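Local coordinates for protein glutamate--tRNA ligase (Elizabethkingia anophelis, PDB 6B1Z) that probably attaches glutamate to its cognate tRNA in an ATP-dependent reaction, as a class I glutamyl-tRNA synthetase supplying the charged tRNA for translation, at residues 301-310 with 351-362; 64-72 with 279-287. All coordinates share one frame; numbering follows the deposited sequence. Where two conformers were deposited one is given.

Overall arrangement
Both contacts lie near the middle of an elongated chain, their centres about 18 Å apart, and they follow one another in sequence: 64-72 and 279-287 pair first, then 301-310 meets 351-362. Interaction 2 lies in the class I catalytic part and sets a loop running into a short strand against helix 62-73. Interaction 1 pairs helix 304-312 of the same part with helix 348-361, which leads into the anticodon-binding part. Trp72 links the two, its side chain touching Pro282 and Leu283 in interaction 2 and also packing against Phe307 of helix 304-312. The two contacts thus form a continuous packed path from the catalytic half toward the helices expected to read the anticodon.

Interaction 1: residues 301-310 with 351-362; sequences GYLPEAFINM and AKWFNQQYLQLM
Asn355 uses both ends of its amide to hold the turn that leads into helix 304-312. Its OD1 takes the backbone N-H of Leu303, the N-cap residue, on a lone pair in the carbonyl plane, with OD1 2.8 Å from Leu303 N and an N-H...O angle of 166°. Its ND2 gives a longer bond, 3.2 Å to Gly301 O, and also reaches Thr399 O; three hydrogen bonds thus hold the amide and fix its rotation. The helical segments run roughly antiparallel, 141° between their directions, and their axes come within 8.4 Å, with the small Ala306 at the close approach, its CA nearest that of Asn355. Ala306 CB presses on Tyr358 CD1 at 3.5 Å, while its CA lies over one face of the tyrosine ring. Leu303 CD1 packs on Tyr358 CB and Leu359, and meets Met362 SD at 3.7 Å.

Next along is Phe354. Its ring is sandwiched between Trp353 and the backbone at Met310 N, and Met310 CB touches Phe354 CD2 at 3.6 Å. The pair probably lies at the junction between the class I catalytic part and the helical anticodon-binding part. Asn309 has CG anti to its own N (chi1 -162°), which brings OD1 to the rim of the Tyr358 ring; Tyr358 OH donates to Asn309 OD1 at 2.7 Å, with amide and ring nearly perpendicular. Val325 N also donates to that oxygen, and Asn309 ND2 is taken by Glu323 O.

The outer side is looser. Glu305 rests only its CB against Tyr358 CE2, at 3.6 Å, before a bend at chi2 carries the carboxylate away from the partner helix. A water there donates to both Glu305 O and Tyr358 OH. Lys352, at another margin, touches Tyr302 OH through CG and CE alone.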
loop_
_atom_site.group_PDB
_atom_site.type_symbol
_atom_site.label_atom_id
_atom_site.label_comp_id
_atom_site.label_asym_id
_atom_site.label_seq_id
_atom_site.Cartn_x
_atom_site.Cartn_y
_atom_site.Cartn_z
ATOM N N GLY A 301 3.170 -12.734 -0.515
ATOM C CA GLY A 301 3.371 -13.278 -1.844
ATOM C C GLY A 301 2.875 -12.426 -2.990
ATOM O O GLY A 301 2.831 -12.917 -4.128
ATOM N N TYR A 302 2.518 -11.166 -2.742
ATOM C CA TYR A 302 2.139 -10.282 -3.842
ATOM C C TYR A 302 3.390 -9.830 -4.581
ATOM O O TYR A 302 4.381 -9.434 -3.962
ATOM C CB TYR A 302 1.340 -9.072 -3.335
ATOM C CG TYR A 302 -0.077 -9.414 -2.923
ATOM C CD1 TYR A 302 -0.356 -9.908 -1.651
ATOM C CD2 TYR A 302 -1.143 -9.237 -3.810
ATOM C CE1 TYR A 302 -1.646 -10.212 -1.260
ATOM C CE2 TYR A 302 -2.455 -9.547 -3.421
ATOM C CZ TYR A 302 -2.689 -10.040 -2.159
ATOM O OH TYR A 302 -3.976 -10.355 -1.768
ATOM N N LEU A 303 3.371 -9.959 -5.903
ATOM C CA LEU A 303 4.505 -9.554 -6.712
ATOM C C LEU A 303 4.503 -8.030 -6.808
ATOM O O LEU A 303 3.440 -7.436 -6.962
ATOM C CB LEU A 303 4.404 -10.176 -8.106
ATOM C CG LEU A 303 4.298 -11.705 -8.108
ATOM C CD1 LEU A 303 3.886 -12.197 -9.488
ATOM C CD2 LEU A 303 5.615 -12.324 -7.667
ATOM N N PRO A 304 5.656 -7.367 -6.652
ATOM C CA PRO A 304 5.625 -5.896 -6.599
ATOM C C PRO A 304 5.068 -5.252 -7.858
ATOM O O PRO A 304 4.384 -4.222 -7.766
ATOM C CB PRO A 304 7.094 -5.517 -6.357
ATOM C CG PRO A 304 7.901 -6.730 -6.805
ATOM C CD PRO A 304 7.015 -7.914 -6.475
ATOM N N GLU A 305 5.322 -5.833 -9.033
ATOM C CA GLU A 305 4.771 -5.287 -10.265
ATOM C C GLU A 305 3.254 -5.388 -10.287
ATOM O O GLU A 305 2.577 -4.495 -10.812
ATOM C CB GLU A 305 5.350 -6.021 -11.467
ATOM C CG GLU A 305 6.865 -5.910 -11.578
ATOM C CD GLU A 305 7.621 -6.955 -10.753
ATOM O OE1 GLU A 305 6.998 -7.787 -10.030
ATOM O OE2 GLU A 305 8.872 -6.945 -10.847
ATOM N N ALA A 306 2.710 -6.480 -9.737
ATOM C CA ALA A 306 1.257 -6.635 -9.676
ATOM C C ALA A 306 0.661 -5.722 -8.621
ATOM O O ALA A 306 -0.388 -5.104 -8.849
ATOM C CB ALA A 306 0.901 -8.089 -9.376
ATOM N N PHE A 307 1.322 -5.635 -7.468
ATOM C CA PHE A 307 0.885 -4.747 -6.398
ATOM C C PHE A 307 0.774 -3.300 -6.873
ATOM O O PHE A 307 -0.256 -2.648 -6.657
ATOM C CB PHE A 307 1.858 -4.859 -5.228
ATOM C CG PHE A 307 1.568 -3.893 -4.103
ATOM C CD1 PHE A 307 0.413 -4.023 -3.349
ATOM C CD2 PHE A 307 2.467 -2.877 -3.802
ATOM C CE1 PHE A 307 0.145 -3.136 -2.303
ATOM C CE2 PHE A 307 2.222 -1.982 -2.765
ATOM C CZ PHE A 307 1.067 -2.118 -2.012
ATOM N N ILE A 308 1.827 -2.776 -7.512
ATOM C CA ILE A 308 1.796 -1.359 -7.865
ATOM C C ILE A 308 0.865 -1.103 -9.053
ATOM O O ILE A 308 0.248 -0.032 -9.140
ATOM C CB ILE A 308 3.233 -0.837 -8.076
ATOM C CG1 ILE A 308 3.252 0.687 -7.899
ATOM C CG2 ILE A 308 3.809 -1.309 -9.422
ATOM C CD1 ILE A 308 2.835 1.136 -6.489
ATOM N N ASN A 309 0.683 -2.089 -9.943
ATOM C CA ASN A 309 -0.336 -1.976 -10.987
ATOM C C ASN A 309 -1.727 -1.840 -10.358
ATOM O O ASN A 309 -2.543 -1.007 -10.787
ATOM C CB ASN A 309 -0.230 -3.214 -11.910
ATOM C CG ASN A 309 -0.912 -3.045 -13.283
ATOM O OD1 ASN A 309 -0.638 -3.821 -14.202
ATOM N ND2 ASN A 309 -1.833 -2.089 -13.413
ATOM N N MET A 310 -2.005 -2.647 -9.333
ATOM C CA MET A 310 -3.294 -2.575 -8.648
ATOM C C MET A 310 -3.487 -1.211 -7.984
ATOM O O MET A 310 -4.548 -0.579 -8.114
ATOM C CB MET A 310 -3.373 -3.709 -7.621
ATOM C CG MET A 310 -4.652 -3.723 -6.771
ATOM S SD MET A 310 -4.592 -2.624 -5.332
ATOM C CE MET A 310 -3.403 -3.456 -4.305
ATOM N N ALA A 351 -6.955 -7.230 -6.515
ATOM C CA ALA A 351 -5.550 -7.390 -6.146
ATOM C C ALA A 351 -5.072 -8.810 -6.420
ATOM O O ALA A 351 -3.960 -9.016 -6.935
ATOM C CB ALA A 351 -5.358 -7.023 -4.678
ATOM N N LYS A 352 -5.912 -9.803 -6.116
ATOM C CA LYS A 352 -5.540 -11.187 -6.377
ATOM C C LYS A 352 -5.517 -11.476 -7.872
ATOM O O LYS A 352 -4.649 -12.211 -8.357
ATOM C CB LYS A 352 -6.497 -12.117 -5.635
ATOM C CG LYS A 352 -6.267 -12.034 -4.128
ATOM C CD LYS A 352 -7.296 -12.786 -3.326
ATOM C CE LYS A 352 -6.895 -12.820 -1.867
ATOM N NZ LYS A 352 -7.964 -13.464 -1.040
ATOM N N TRP A 353 -6.456 -10.892 -8.619
ATOM C CA TRP A 353 -6.470 -11.078 -10.072
ATOM C C TRP A 353 -5.195 -10.532 -10.697
ATOM O O TRP A 353 -4.582 -11.194 -11.537
ATOM C CB TRP A 353 -7.697 -10.406 -10.684
ATOM C CG TRP A 353 -7.749 -10.432 -12.203
ATOM C CD1 TRP A 353 -8.272 -11.426 -12.993
ATOM C CD2 TRP A 353 -7.295 -9.404 -13.102
ATOM N NE1 TRP A 353 -8.180 -11.072 -14.327
ATOM C CE2 TRP A 353 -7.580 -9.841 -14.419
ATOM C CE3 TRP A 353 -6.671 -8.163 -12.924
ATOM C CZ2 TRP A 353 -7.259 -9.083 -15.547
ATOM C CZ3 TRP A 353 -6.357 -7.403 -14.053
ATOM C CH2 TRP A 353 -6.655 -7.869 -15.345
ATOM N N PHE A 354 -4.784 -9.323 -10.297
ATOM C CA PHE A 354 -3.516 -8.778 -10.781
ATOM C C PHE A 354 -2.358 -9.720 -10.474
ATOM O O PHE A 354 -1.491 -9.941 -11.334
ATOM C CB PHE A 354 -3.243 -7.400 -10.170
ATOM C CG PHE A 354 -3.817 -6.249 -10.960
ATOM C CD1 PHE A 354 -3.302 -5.903 -12.214
ATOM C CD2 PHE A 354 -4.850 -5.485 -10.438
ATOM C CE1 PHE A 354 -3.830 -4.830 -12.935
ATOM C CE2 PHE A 354 -5.372 -4.409 -11.143
ATOM C CZ PHE A 354 -4.867 -4.073 -12.392
ATOM N N ASN A 355 -2.306 -10.265 -9.252
ATOM C CA ASN A 355 -1.207 -11.167 -8.905
ATOM C C ASN A 355 -1.209 -12.381 -9.820
ATOM O O ASN A 355 -0.157 -12.792 -10.328
ATOM C CB ASN A 355 -1.267 -11.612 -7.439
ATOM C CG ASN A 355 0.141 -11.719 -6.825
ATOM O OD1 ASN A 355 0.908 -10.755 -6.872
ATOM N ND2 ASN A 355 0.508 -12.902 -6.323
ATOM N N GLN A 356 -2.389 -12.961 -10.042
ATOM C CA GLN A 356 -2.496 -14.118 -10.925
ATOM C C GLN A 356 -2.017 -13.780 -12.332
ATOM O O GLN A 356 -1.298 -14.567 -12.960
ATOM C CB GLN A 356 -3.945 -14.605 -10.954
ATOM C CG GLN A 356 -4.093 -15.900 -11.705
ATOM C CD GLN A 356 -5.466 -16.458 -11.551
ATOM O OE1 GLN A 356 -5.697 -17.389 -10.772
ATOM N NE2 GLN A 356 -6.405 -15.873 -12.267
ATOM N N GLN A 357 -2.432 -12.624 -12.853
ATOM C CA GLN A 357 -2.035 -12.236 -14.204
ATOM C C GLN A 357 -0.521 -12.166 -14.329
ATOM O O GLN A 357 0.050 -12.641 -15.319
ATOM C CB GLN A 357 -2.644 -10.883 -14.591
ATOM C CG GLN A 357 -4.169 -10.817 -14.617
ATOM C CD GLN A 357 -4.816 -11.988 -15.309
ATOM O OE1 GLN A 357 -4.839 -12.065 -16.536
ATOM N NE2 GLN A 357 -5.355 -12.914 -14.523
ATOM N N TYR A 358 0.146 -11.578 -13.331
ATOM C CA TYR A 358 1.599 -11.440 -13.394
ATOM C C TYR A 358 2.292 -12.772 -13.152
ATOM O O TYR A 358 3.297 -13.073 -13.808
ATOM C CB TYR A 358 2.082 -10.365 -12.400
ATOM C CG TYR A 358 1.973 -8.944 -12.927
ATOM C CD1 TYR A 358 0.779 -8.232 -12.862
ATOM C CD2 TYR A 358 3.066 -8.320 -13.514
ATOM C CE1 TYR A 358 0.687 -6.930 -13.362
ATOM C CE2 TYR A 358 2.988 -7.039 -14.008
ATOM C CZ TYR A 358 1.803 -6.343 -13.921
ATOM O OH TYR A 358 1.753 -5.077 -14.430
ATOM N N LEU A 359 1.759 -13.595 -12.244
ATOM C CA LEU A 359 2.380 -14.889 -11.958
ATOM C C LEU A 359 2.378 -15.778 -13.191
ATOM O O LEU A 359 3.384 -16.444 -13.493
ATOM C CB LEU A 359 1.636 -15.564 -10.803
ATOM C CG LEU A 359 2.112 -16.945 -10.340
ATOM C CD1 LEU A 359 3.561 -16.877 -9.932
ATOM C CD2 LEU A 359 1.258 -17.411 -9.168
ATOM N N GLN A 360 1.264 -15.774 -13.937
ATOM C CA GLN A 360 1.121 -16.647 -15.101
ATOM C C GLN A 360 2.148 -16.330 -16.175
ATOM O O GLN A 360 2.491 -17.207 -16.981
ATOM C CB GLN A 360 -0.292 -16.527 -15.678
ATOM C CG GLN A 360 -1.360 -17.205 -14.852
ATOM C CD GLN A 360 -2.761 -16.858 -15.327
ATOM O OE1 GLN A 360 -2.940 -16.015 -16.209
ATOM N NE2 GLN A 360 -3.762 -17.502 -14.742
ATOM N N LEU A 361 2.639 -15.091 -16.212
ATOM C CA LEU A 361 3.592 -14.649 -17.217
ATOM C C LEU A 361 5.044 -14.808 -16.783
ATOM O O LEU A 361 5.940 -14.675 -17.623
ATOM C CB LEU A 361 3.328 -13.187 -17.585
ATOM C CG LEU A 361 2.067 -12.908 -18.411
ATOM C CD1 LEU A 361 2.014 -11.440 -18.745
ATOM C CD2 LEU A 361 2.058 -13.751 -19.676
ATOM N N MET A 362 5.302 -15.081 -15.506
ATOM C CA MET A 362 6.659 -15.381 -15.059
ATOM C C MET A 362 7.133 -16.703 -15.648
ATOM O O MET A 362 6.359 -17.642 -15.815
ATOM C CB MET A 362 6.715 -15.471 -13.532
ATOM C CG MET A 362 6.425 -14.161 -12.832
ATOM S SD MET A 362 6.470 -14.294 -11.039
ATOM C CE MET A 362 8.166 -14.781 -10.711
HETATM O O HOH W 1 3.387 -2.747 -12.904
HETATM O O HOH W 2 -2.091 -6.740 -6.618
#

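Interaction 2: residues 64-72 with 279-287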
loop_
_atom_site.group_PDB
_atom_site.type_symbol
_atom_site.label_atom_id
_atom_site.label_comp_id
_atom_site.label_asym_id
_atom_site.label_seq_id
_atom_site.Cartn_x
_atom_site.Cartn_y
_atom_site.Cartn_z
ATOM N N GLU A 64 13.433 3.906 7.611
ATOM C CA GLU A 64 13.951 2.709 6.957
ATOM C C GLU A 64 12.829 1.924 6.288
ATOM O O GLU A 64 12.978 1.463 5.152
ATOM C CB GLU A 64 14.690 1.836 7.972
ATOM C CG GLU A 64 15.969 2.464 8.542
ATOM C CD GLU A 64 15.729 3.335 9.775
ATOM O OE1 GLU A 64 14.647 3.951 9.899
ATOM O OE2 GLU A 64 16.637 3.399 10.630
ATOM N N TYR A 65 11.691 1.784 6.969
ATOM C CA TYR A 65 10.532 1.124 6.363
ATOM C C TYR A 65 10.124 1.793 5.050
ATOM O O TYR A 65 9.858 1.119 4.043
ATOM C CB TYR A 65 9.362 1.127 7.359
ATOM C CG TYR A 65 8.138 0.365 6.889
ATOM C CD1 TYR A 65 7.270 0.915 5.938
ATOM C CD2 TYR A 65 7.850 -0.887 7.406
ATOM C CE1 TYR A 65 6.167 0.217 5.499
ATOM C CE2 TYR A 65 6.738 -1.594 6.977
ATOM C CZ TYR A 65 5.907 -1.032 6.027
ATOM O OH TYR A 65 4.799 -1.727 5.602
ATOM N N ILE A 66 10.017 3.124 5.056
ATOM C CA ILE A 66 9.616 3.854 3.862
ATOM C C ILE A 66 10.588 3.592 2.721
ATOM O O ILE A 66 10.177 3.285 1.596
ATOM C CB ILE A 66 9.514 5.357 4.175
ATOM C CG1 ILE A 66 8.350 5.611 5.130
ATOM C CG2 ILE A 66 9.377 6.156 2.876
ATOM C CD1 ILE A 66 8.508 6.926 5.924
ATOM N N MET A 67 11.897 3.720 2.993
ATOM C CA MET A 67 12.887 3.487 1.945
ATOM C C MET A 67 12.817 2.053 1.427
ATOM O O MET A 67 12.866 1.827 0.208
ATOM C CB MET A 67 14.294 3.823 2.454
ATOM C CG MET A 67 14.570 5.321 2.557
ATOM S SD MET A 67 14.375 6.181 0.984
ATOM C CE MET A 67 15.655 5.402 -0.012
ATOM N N GLU A 68 12.675 1.072 2.330
ATOM C CA GLU A 68 12.599 -0.324 1.902
ATOM C C GLU A 68 11.362 -0.569 1.043
ATOM O O GLU A 68 11.419 -1.309 0.057
ATOM C CB GLU A 68 12.616 -1.257 3.115
ATOM C CG GLU A 68 12.686 -2.742 2.752
ATOM C CD GLU A 68 12.806 -3.651 3.969
ATOM O OE1 GLU A 68 13.110 -3.148 5.075
ATOM O OE2 GLU A 68 12.600 -4.876 3.819
ATOM N N ALA A 69 10.241 0.068 1.383
ATOM C CA ALA A 69 9.026 -0.141 0.596
ATOM C C ALA A 69 9.142 0.500 -0.776
ATOM O O ALA A 69 8.748 -0.102 -1.783
ATOM C CB ALA A 69 7.816 0.415 1.344
ATOM N N LEU A 70 9.672 1.723 -0.834
ATOM C CA LEU A 70 9.879 2.371 -2.124
ATOM C C LEU A 70 10.863 1.586 -2.980
ATOM O O LEU A 70 10.667 1.462 -4.195
ATOM C CB LEU A 70 10.372 3.806 -1.918
ATOM C CG LEU A 70 9.428 4.777 -1.216
ATOM C CD1 LEU A 70 10.148 6.107 -1.029
ATOM C CD2 LEU A 70 8.151 4.947 -2.043
ATOM N N GLU A 71 11.920 1.034 -2.362
ATOM C CA GLU A 71 12.882 0.216 -3.104
ATOM C C GLU A 71 12.235 -1.064 -3.626
ATOM O O GLU A 71 12.500 -1.483 -4.763
ATOM C CB GLU A 71 14.097 -0.084 -2.214
ATOM C CG GLU A 71 14.981 1.165 -1.970
ATOM C CD GLU A 71 15.957 1.036 -0.794
ATOM O OE1 GLU A 71 15.974 -0.018 -0.127
ATOM O OE2 GLU A 71 16.713 2.004 -0.534
ATOM N N TRP A 72 11.380 -1.697 -2.813
ATOM C CA TRP A 72 10.711 -2.924 -3.238
ATOM C C TRP A 72 9.853 -2.683 -4.474
ATOM O O TRP A 72 9.847 -3.501 -5.408
ATOM C CB TRP A 72 9.856 -3.477 -2.082
ATOM C CG TRP A 72 9.050 -4.708 -2.445
ATOM C CD1 TRP A 72 9.542 -5.907 -2.874
ATOM C CD2 TRP A 72 7.621 -4.864 -2.386
ATOM N NE1 TRP A 72 8.517 -6.792 -3.101
ATOM C CE2 TRP A 72 7.327 -6.173 -2.814
ATOM C CE3 TRP A 72 6.566 -4.015 -2.027
ATOM C CZ2 TRP A 72 6.028 -6.666 -2.884
ATOM C CZ3 TRP A 72 5.262 -4.507 -2.105
ATOM C CH2 TRP A 72 5.011 -5.819 -2.535
ATOM N N PRO A 279 -3.840 -7.914 3.320
ATOM C CA PRO A 279 -2.908 -7.068 4.062
ATOM C C PRO A 279 -3.224 -5.596 3.850
ATOM O O PRO A 279 -3.948 -5.199 2.931
ATOM C CB PRO A 279 -1.537 -7.443 3.483
ATOM C CG PRO A 279 -1.818 -8.007 2.144
ATOM C CD PRO A 279 -3.207 -8.574 2.162
ATOM N N VAL A 280 -2.683 -4.782 4.745
ATOM C CA VAL A 280 -2.890 -3.344 4.663
ATOM C C VAL A 280 -1.596 -2.562 4.502
ATOM O O VAL A 280 -1.651 -1.390 4.090
ATOM C CB VAL A 280 -3.681 -2.827 5.882
ATOM C CG1 VAL A 280 -5.112 -3.351 5.829
ATOM C CG2 VAL A 280 -2.997 -3.230 7.179
ATOM N N PHE A 281 -0.438 -3.160 4.765
ATOM C CA PHE A 281 0.842 -2.480 4.610
ATOM C C PHE A 281 1.677 -3.179 3.541
ATOM O O PHE A 281 1.545 -4.394 3.360
ATOM C CB PHE A 281 1.601 -2.483 5.945
ATOM C CG PHE A 281 0.772 -2.007 7.111
ATOM C CD1 PHE A 281 0.038 -0.831 7.029
ATOM C CD2 PHE A 281 0.713 -2.755 8.276
ATOM C CE1 PHE A 281 -0.726 -0.394 8.108
ATOM C CE2 PHE A 281 -0.049 -2.326 9.360
ATOM C CZ PHE A 281 -0.768 -1.147 9.268
ATOM N N PRO A 282 2.543 -2.456 2.815
ATOM C CA PRO A 282 3.358 -3.142 1.791
ATOM C C PRO A 282 4.308 -4.177 2.370
ATOM O O PRO A 282 4.512 -5.234 1.755
ATOM C CB PRO A 282 4.106 -1.985 1.101
ATOM C CG PRO A 282 4.116 -0.869 2.131
ATOM C CD PRO A 282 2.787 -1.000 2.839
ATOM N N LEU A 283 4.886 -3.909 3.546
ATOM C CA LEU A 283 5.866 -4.775 4.184
ATOM C C LEU A 283 5.412 -5.093 5.599
ATOM O O LEU A 283 4.619 -4.358 6.198
ATOM C CB LEU A 283 7.253 -4.112 4.241
ATOM C CG LEU A 283 7.732 -3.319 3.032
ATOM C CD1 LEU A 283 9.080 -2.655 3.334
ATOM C CD2 LEU A 283 7.859 -4.212 1.816
ATOM N N ASN A 284 5.956 -6.186 6.140
ATOM C CA ASN A 284 5.746 -6.541 7.538
ATOM C C ASN A 284 5.963 -5.340 8.451
ATOM O O ASN A 284 6.959 -4.622 8.317
ATOM C CB ASN A 284 6.718 -7.647 7.946
ATOM C CG ASN A 284 6.196 -9.034 7.660
ATOM O OD1 ASN A 284 5.282 -9.218 6.866
ATOM N ND2 ASN A 284 6.787 -10.026 8.313
ATOM N N PHE A 285 5.035 -5.127 9.382
ATOM C CA PHE A 285 5.209 -4.127 10.435
ATOM C C PHE A 285 4.883 -4.730 11.791
ATOM O O PHE A 285 3.764 -5.205 12.010
ATOM C CB PHE A 285 4.333 -2.900 10.197
ATOM C CG PHE A 285 4.463 -1.867 11.278
ATOM C CD1 PHE A 285 5.611 -1.097 11.380
ATOM C CD2 PHE A 285 3.449 -1.688 12.207
ATOM C CE1 PHE A 285 5.743 -0.148 12.391
ATOM C CE2 PHE A 285 3.570 -0.738 13.221
ATOM C CZ PHE A 285 4.719 0.031 13.310
ATOM N N THR A 286 5.838 -4.656 12.717
ATOM C CA THR A 286 5.645 -5.114 14.090
ATOM C C THR A 286 5.310 -3.912 14.966
ATOM O O THR A 286 6.113 -2.982 15.082
ATOM C CB THR A 286 6.895 -5.824 14.602
ATOM O OG1 THR A 286 7.199 -6.936 13.743
ATOM C CG2 THR A 286 6.681 -6.320 16.029
ATOM N N ASP A 287 4.120 -3.921 15.552
ATOM C CA ASP A 287 3.694 -2.821 16.409
ATOM C C ASP A 287 4.487 -2.844 17.710
ATOM O O ASP A 287 4.423 -3.836 18.451
ATOM C CB ASP A 287 2.198 -2.916 16.690
ATOM C CG ASP A 287 1.703 -1.807 17.601
ATOM O OD1 ASP A 287 2.095 -0.639 17.393
ATOM O OD2 ASP A 287 0.914 -2.105 18.521
#
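Helix 62-73 of the class I catalytic domain offers Tyr65, Ala69 and Trp72 to Pro282 and Leu283, in the loop that follows helix 270-276 and the KLSKR sequence, this enzyme's form of the KMSKS signature. The one clear hydrogen bond of the contact runs from Tyr65 OH to Leu283 O, 2.7 Å long. It meets the carbonyl at a C=O...O angle of 115°, with the donor tilted 29° from the carbonyl plane. Since Tyr65 CG stands anti to its own N (chi1 -175°), the ring is thrown across to the facing 279-287 segment and its hydroxyl reaches the backbone of Leu283, with Phe281 CB 3.3 Å from Tyr65 OH and Pro282 CD also close. At the ring edge, Asn284 O sits 3.3 Å from Tyr65 CE2, so two successive carbonyls line this side of the tyrosine.

Leu283 packs beside it. Its side chain and that of Tyr65 run past each other in opposite directions, with Leu283 CD1 over a face of the ring and 3.5 Å from Ala69 N. The same methyl is 3.7 Å from Glu68 CG; the extended glutamate continues to a salt bridge with Arg298. Ala69 CB meets Pro282 CG at 4.0 Å. One turn on, Trp72 runs past Leu283 in the opposite direction, Trp72 CE3 being 4.1 Å from Leu283 CD2, while its CZ3 touches Pro282.

On its other flanks Pro282 touches Val29 of helix 26-41, and Phe281 meets edge-to-face the ring of His25, the first residue of the HLGG sequence, this enzyme's HIGH signature. Farther on, strand 285-286 pairs antiparallel with strand 293-294.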